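Local structure of K5 lyase (2X3H) at residues N149-T152 against D153-G157; V94-D98 against G99-S103; P368-A372 against T373-T377. The protein probably cleaves the K5 capsular polysaccharide, heparosan, by an eliminative lyase reaction as a trimeric phage tail spike built round a parallel beta-helix. All blocks are in the same frame, centred on the assembly; numbering follows the deposited sequence.

Contact 1 (N149-T152 against D153-G157); sequences NKAT and DTTQG
Lys150 NZ is gripped by two backbone carbonyls of the returning chain. Gly157 O takes it at 2.9 Å from Lys150 NZ, in the carbonyl plane and on a lone pair. Thr155 O is 3.2 Å from Lys150 NZ, and here the ammonium stands above the carbonyl plane, 35° out of it. The lysine side chain, stretched out from CG onward, carries the amine there and runs antiparallel alongside Thr155, with Lys150 CB 3.9 Å from Thr155 CB. Lys179 O accepts from the same amine, a third carbonyl that probably helps to stabilise its charge. At the far end of the loop a type I beta turn runs from Thr152 to Thr155. Its closing bond, Thr155 N to Thr152 O, is 3.3 Å long. The turn is reinforced by side chains: Thr152 OG1 is placed between its own backbone N and carbonyl carbon (chi1 80°), where it accepts from Thr154 N at 3.0 Å and pairs with Thr155 OG1 at 2.8 Å. The two threonine side chains lie nearly perpendicular. The loop leaves strand 144-147 and leads to strand 160-163 of the beta-helix, flanked by backbone bonds to Ser126 and Gly128 on one side of the sequence and to Thr181 on the other.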
loop_
_atom_site.group_PDB
_atom_site.type_symbol
_atom_site.label_atom_id
_atom_site.label_comp_id
_atom_site.label_asym_id
_atom_site.label_seq_id
_atom_site.Cartn_x
_atom_site.Cartn_y
_atom_site.Cartn_z
ATOM N N ASN A 149 -30.521 23.248 -10.083
ATOM C CA ASN A 149 -31.243 24.449 -9.649
ATOM C C ASN A 149 -32.485 24.065 -8.850
ATOM O O ASN A 149 -33.602 24.496 -9.169
ATOM C CB ASN A 149 -31.646 25.305 -10.851
ATOM C CG ASN A 149 -30.476 26.044 -11.451
ATOM O OD1 ASN A 149 -29.899 26.936 -10.821
ATOM N ND2 ASN A 149 -30.112 25.677 -12.679
ATOM N N LYS A 150 -32.293 23.245 -7.823
ATOM C CA LYS A 150 -33.400 22.680 -7.057
ATOM C C LYS A 150 -34.109 23.747 -6.214
ATOM O O LYS A 150 -33.475 24.674 -5.726
ATOM C CB LYS A 150 -32.889 21.547 -6.155
ATOM C CG LYS A 150 -32.592 20.258 -6.917
ATOM C CD LYS A 150 -32.090 19.156 -5.990
ATOM C CE LYS A 150 -31.977 17.837 -6.727
ATOM N NZ LYS A 150 -31.413 16.779 -5.809
ATOM N N ALA A 151 -35.425 23.608 -6.059
ATOM C CA ALA A 151 -36.213 24.557 -5.256
ATOM C C ALA A 151 -35.854 24.591 -3.764
ATOM O O ALA A 151 -35.862 25.659 -3.143
ATOM C CB ALA A 151 -37.710 24.278 -5.420
ATOM N N THR A 152 -35.568 23.428 -3.178
ATOM C CA THR A 152 -35.331 23.354 -1.742
ATOM C C THR A 152 -34.165 22.437 -1.412
ATOM O O THR A 152 -33.736 21.638 -2.248
ATOM C CB THR A 152 -36.555 22.796 -0.979
ATOM O OG1 THR A 152 -36.576 21.367 -1.077
ATOM C CG2 THR A 152 -37.866 23.350 -1.530
ATOM N N ASP A 153 -33.691 22.543 -0.172
ATOM C CA ASP A 153 -32.627 21.690 0.359
ATOM C C ASP A 153 -33.073 20.251 0.626
ATOM O O ASP A 153 -32.265 19.432 1.068
ATOM C CB ASP A 153 -32.051 22.298 1.644
ATOM C CG ASP A 153 -31.104 23.450 1.376
ATOM O OD1 ASP A 153 -30.314 23.379 0.406
ATOM O OD2 ASP A 153 -31.134 24.433 2.153
ATOM N N THR A 154 -34.345 19.942 0.362
ATOM C CA THR A 154 -34.848 18.571 0.494
ATOM C C THR A 154 -35.475 18.059 -0.800
ATOM O O THR A 154 -36.165 17.039 -0.806
ATOM C CB THR A 154 -35.847 18.418 1.665
ATOM O OG1 THR A 154 -36.954 19.315 1.491
ATOM C CG2 THR A 154 -35.158 18.713 2.990
ATOM N N THR A 155 -35.218 18.765 -1.893
ATOM C CA THR A 155 -35.736 18.377 -3.204
ATOM C C THR A 155 -34.995 17.160 -3.764
ATOM O O THR A 155 -33.770 17.114 -3.729
ATOM C CB THR A 155 -35.613 19.531 -4.214
ATOM O OG1 THR A 155 -36.413 20.645 -3.778
ATOM C CG2 THR A 155 -36.080 19.082 -5.590
ATOM N N GLN A 156 -35.749 16.190 -4.278
ATOM C CA GLN A 156 -35.193 14.935 -4.817
ATOM C C GLN A 156 -34.832 15.038 -6.296
ATOM O O GLN A 156 -35.582 15.581 -7.100
ATOM C CB GLN A 156 -36.188 13.788 -4.607
ATOM C CG GLN A 156 -35.849 12.484 -5.320
ATOM C CD GLN A 156 -34.620 11.784 -4.747
ATOM O OE1 GLN A 156 -34.399 11.780 -3.535
ATOM N NE2 GLN A 156 -33.821 11.177 -5.626
ATOM N N GLY A 157 -33.671 14.500 -6.660
ATOM C CA GLY A 157 -33.271 14.457 -8.056
ATOM C C GLY A 157 -31.818 14.042 -8.243
ATOM O O GLY A 157 -30.950 14.494 -7.486
#

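Contact 2 (V94-D98 against G99-S103); sequences VTISD and GVFSS. Unlike the reference sequence in segment 94-98: Ile96 (reference Val).
Ile96 and Phe101 meet inside a corner of the parallel beta-helix, where the chain turns from strand 94-95, which lies parallel to strand 112-114, into strand 99-103. Ile96 sets its CG2 methyl over one face of the Phe101 ring, a CH-pi contact 3.6 Å from the centroid and 17° off the ring normal. Its chi1 of -60° puts CG1 beside the backbone N and leaves CG2 on the far side from that nitrogen, facing the ring, while Ile84 of helix 81-88 touches both side chains. Ser97 follows, its hydroxyl bonded to Ser67 O and Arg116. Asp98 takes a left-handed backbone conformation that swings the chain round the corner, and its carboxylate is held by partners outside the turn: OD1 bonds to Ser118 OG and to the backbone N of Ala93 of a neighbouring subunit, bringing the corner into the trimer interface. Beyond Gly99 the chain runs on as a strand paired with 119-123. At the rim of the aromatic ring, Ser97 O lies in plane, 3.4 Å from Phe101 CZ.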
loop_
_atom_site.group_PDB
_atom_site.type_symbol
_atom_site.label_atom_id
_atom_site.label_comp_id
_atom_site.label_asym_id
_atom_site.label_seq_id
_atom_site.Cartn_x
_atom_site.Cartn_y
_atom_site.Cartn_z
ATOM N N VAL A 94 -21.626 14.661 -29.844
ATOM C CA VAL A 94 -22.271 15.953 -29.640
ATOM C C VAL A 94 -21.312 16.875 -28.900
ATOM O O VAL A 94 -20.622 16.442 -27.972
ATOM C CB VAL A 94 -23.585 15.793 -28.822
ATOM C CG1 VAL A 94 -24.228 17.141 -28.516
ATOM C CG2 VAL A 94 -24.577 14.882 -29.550
ATOM N N THR A 95 -21.257 18.132 -29.331
ATOM C CA THR A 95 -20.475 19.149 -28.632
ATOM C C THR A 95 -21.416 20.230 -28.131
ATOM O O THR A 95 -22.162 20.827 -28.918
ATOM C CB THR A 95 -19.408 19.794 -29.551
ATOM O OG1 THR A 95 -18.467 18.802 -30.000
ATOM C CG2 THR A 95 -18.662 20.925 -28.818
ATOM N N ILE A 96 -21.396 20.471 -26.825
ATOM C CA ILE A 96 -22.186 21.536 -26.231
ATOM C C ILE A 96 -21.234 22.389 -25.395
ATOM O O ILE A 96 -20.914 22.057 -24.255
ATOM C CB ILE A 96 -23.364 20.983 -25.397
ATOM C CG1 ILE A 96 -24.285 20.146 -26.287
ATOM C CG2 ILE A 96 -24.146 22.116 -24.755
ATOM C CD1 ILE A 96 -25.422 19.471 -25.534
ATOM N N SER A 97 -20.760 23.476 -25.995
ATOM C CA SER A 97 -19.724 24.282 -25.389
ATOM C C SER A 97 -19.993 25.779 -25.530
ATOM O O SER A 97 -20.934 26.188 -26.226
ATOM C CB SER A 97 -18.362 23.920 -26.006
ATOM O OG SER A 97 -18.252 24.362 -27.354
ATOM N N ASP A 98 -19.171 26.574 -24.846
ATOM C CA ASP A 98 -19.185 28.044 -24.949
ATOM C C ASP A 98 -20.550 28.648 -24.616
ATOM O O ASP A 98 -21.070 29.496 -25.344
ATOM C CB ASP A 98 -18.725 28.512 -26.348
ATOM C CG ASP A 98 -17.254 28.221 -26.629
ATOM O OD1 ASP A 98 -16.487 27.903 -25.690
ATOM O OD2 ASP A 98 -16.853 28.313 -27.818
ATOM N N GLY A 99 -21.131 28.215 -23.507
ATOM C CA GLY A 99 -22.395 28.778 -23.067
ATOM C C GLY A 99 -22.999 28.065 -21.883
ATOM O O GLY A 99 -22.467 27.054 -21.403
ATOM N N VAL A 100 -24.106 28.618 -21.399
ATOM C CA VAL A 100 -24.893 28.024 -20.343
ATOM C C VAL A 100 -26.232 27.652 -20.959
ATOM O O VAL A 100 -26.968 28.519 -21.446
ATOM C CB VAL A 100 -25.089 29.003 -19.168
ATOM C CG1 VAL A 100 -25.933 28.361 -18.073
ATOM C CG2 VAL A 100 -23.737 29.457 -18.612
ATOM N N PHE A 101 -26.538 26.360 -20.961
ATOM C CA PHE A 101 -27.672 25.857 -21.722
ATOM C C PHE A 101 -28.785 25.430 -20.795
ATOM O O PHE A 101 -28.739 24.358 -20.183
ATOM C CB PHE A 101 -27.225 24.722 -22.644
ATOM C CG PHE A 101 -26.191 25.146 -23.642
ATOM C CD1 PHE A 101 -24.839 25.212 -23.290
ATOM C CD2 PHE A 101 -26.566 25.503 -24.933
ATOM C CE1 PHE A 101 -23.881 25.624 -24.208
ATOM C CE2 PHE A 101 -25.621 25.892 -25.859
ATOM C CZ PHE A 101 -24.273 25.962 -25.503
ATOM N N SER A 102 -29.776 26.305 -20.666
ATOM C CA SER A 102 -30.913 26.048 -19.809
ATOM C C SER A 102 -31.745 24.932 -20.408
ATOM O O SER A 102 -32.178 25.031 -21.558
ATOM C CB SER A 102 -31.759 27.318 -19.677
ATOM O OG SER A 102 -32.855 27.079 -18.814
ATOM N N SER A 103 -31.969 23.868 -19.642
ATOM C CA SER A 103 -32.638 22.692 -20.177
ATOM C C SER A 103 -33.301 21.860 -19.082
ATOM O O SER A 103 -32.738 21.672 -17.995
ATOM C CB SER A 103 -31.667 21.839 -21.021
ATOM O OG SER A 103 -30.383 21.757 -20.406
#

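Contact 3 (P368-A372 against T373-T377); sequences PSYSA and TGVIT
With chi1 at 58°, Tyr370 folds its ring back over its own backbone, and chi2 of 76° turns the plane so that the phenol reaches across the bend to Gly374. Tyr370 OH donates to Gly374 O at 2.7 Å, in the carbonyl plane and on a lone pair, with a C=O...donor angle of 141°. The acceptor lies at the ring edge, and Tyr370 CE1 is also close to it, 3.2 Å from Gly374 O. The hydroxyl therefore ties the start of the bend to its end and satisfies a backbone carbonyl. Beyond it, Val375 CA passes 3.6 Å from Tyr370 OH. A small apolar patch accompanies the bond: Val375 CG1, anti to the backbone N, packs against the proline ring, 3.9 Å from Pro368 CG. Between Pro368 and Tyr370, Ser369 is the centre of an inverse gamma turn, with a weak bond from Tyr370 N to Pro368 O. Arg395 serves as a second clasp, its guanidinium bonding to Pro368 O and Ala372 O. The bend joins strand 363-369 to strand 376-378, two faces of the beta-helix: Pro368 and Ile376 pack on strand 386-389 of the following coil, while Tyr370, Ala372 and Val375 lie on strand 349-355.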
loop_
_atom_site.group_PDB
_atom_site.type_symbol
_atom_site.label_atom_id
_atom_site.label_comp_id
_atom_site.label_asym_id
_atom_site.label_seq_id
_atom_site.Cartn_x
_atom_site.Cartn_y
_atom_site.Cartn_z
ATOM N N PRO A 368 -2.872 5.738 15.029
ATOM C CA PRO A 368 -3.640 6.715 15.821
ATOM C C PRO A 368 -2.742 7.871 16.294
ATOM O O PRO A 368 -2.388 7.968 17.474
ATOM C CB PRO A 368 -4.169 5.877 16.992
ATOM C CG PRO A 368 -3.085 4.820 17.191
ATOM C CD PRO A 368 -2.603 4.491 15.782
ATOM N N SER A 369 -2.376 8.728 15.344
ATOM C CA SER A 369 -1.495 9.870 15.616
ATOM C C SER A 369 -2.283 11.040 16.208
ATOM O O SER A 369 -2.408 12.116 15.603
ATOM C CB SER A 369 -0.772 10.273 14.331
ATOM O OG SER A 369 -0.044 9.156 13.814
ATOM N N TYR A 370 -2.834 10.806 17.390
ATOM C CA TYR A 370 -3.654 11.792 18.076
ATOM C C TYR A 370 -3.699 11.471 19.568
ATOM O O TYR A 370 -3.390 10.337 19.984
ATOM C CB TYR A 370 -5.064 11.817 17.476
ATOM C CG TYR A 370 -5.806 10.491 17.513
ATOM C CD1 TYR A 370 -6.371 10.020 18.697
ATOM C CD2 TYR A 370 -5.971 9.730 16.353
ATOM C CE1 TYR A 370 -7.064 8.811 18.734
ATOM C CE2 TYR A 370 -6.659 8.519 16.380
ATOM C CZ TYR A 370 -7.202 8.067 17.560
ATOM O OH TYR A 370 -7.895 6.880 17.589
ATOM N N SER A 371 -4.094 12.452 20.370
ATOM C CA SER A 371 -4.054 12.304 21.833
ATOM C C SER A 371 -5.348 11.815 22.496
ATOM O O SER A 371 -5.329 11.376 23.656
ATOM C CB SER A 371 -3.575 13.601 22.486
ATOM O OG SER A 371 -4.517 14.647 22.295
ATOM N N ALA A 372 -6.480 11.905 21.792
ATOM C CA ALA A 372 -7.732 11.349 22.320
ATOM C C ALA A 372 -7.535 9.884 22.736
ATOM O O ALA A 372 -6.760 9.149 22.107
ATOM C CB ALA A 372 -8.855 11.472 21.283
ATOM N N THR A 373 -8.251 9.451 23.774
ATOM C CA THR A 373 -7.990 8.116 24.349
ATOM C C THR A 373 -8.505 6.930 23.533
ATOM O O THR A 373 -7.923 5.851 23.586
ATOM C CB THR A 373 -8.529 8.000 25.777
ATOM O OG1 THR A 373 -9.951 8.130 25.761
ATOM C CG2 THR A 373 -7.913 9.082 26.660
ATOM N N GLY A 374 -9.585 7.115 22.785
ATOM C CA GLY A 374 -10.158 5.995 22.043
ATOM C C GLY A 374 -9.310 5.630 20.838
ATOM O O GLY A 374 -8.840 6.515 20.110
ATOM N N VAL A 375 -9.118 4.332 20.620
ATOM C CA VAL A 375 -8.387 3.861 19.444
ATOM C C VAL A 375 -9.176 2.753 18.721
ATOM O O VAL A 375 -9.621 2.947 17.597
ATOM C CB VAL A 375 -6.951 3.359 19.784
ATOM C CG1 VAL A 375 -6.248 2.893 18.516
ATOM C CG2 VAL A 375 -6.129 4.461 20.469
ATOM N N ILE A 376 -9.378 1.609 19.381
ATOM C CA ILE A 376 -10.100 0.484 18.757
ATOM C C ILE A 376 -11.420 0.209 19.460
ATOM O O ILE A 376 -11.480 0.242 20.698
ATOM C CB ILE A 376 -9.241 -0.809 18.790
ATOM C CG1 ILE A 376 -7.919 -0.586 18.064
ATOM C CG2 ILE A 376 -9.962 -1.978 18.123
ATOM C CD1 ILE A 376 -6.820 -1.571 18.472
ATOM N N THR A 377 -12.477 -0.069 18.686
ATOM C CA THR A 377 -13.742 -0.554 19.262
ATOM C C THR A 377 -14.113 -1.898 18.651
ATOM O O THR A 377 -14.299 -1.992 17.431
ATOM C CB THR A 377 -14.908 0.439 19.037
ATOM O OG1 THR A 377 -14.646 1.667 19.741
ATOM C CG2 THR A 377 -16.215 -0.172 19.524
#

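From the N terminus the contacts follow in series, none nesting or crossing. Contact 2 comes first, turning the corner between strands 94-95 and 99-103 near the helix 81-88 that precedes it. Contact 1 folds back the loop between strands 144-147 and 160-163; its centre is about 22 Å from that of contact 2, with nearest atoms about 7 Å apart. Contact 3 lies much further along the beta-helix, about 39 Å from contact 1 between centres, and bends strand 363-369 into 376-378. Contacts 2 and 3 both reach the same run of stacked strands, whereas contact 1 leads into the face containing 160-163. Consecutive strands are joined by a tight corner in contact 2, a wider bend in contact 3 and a longer loop in contact 1.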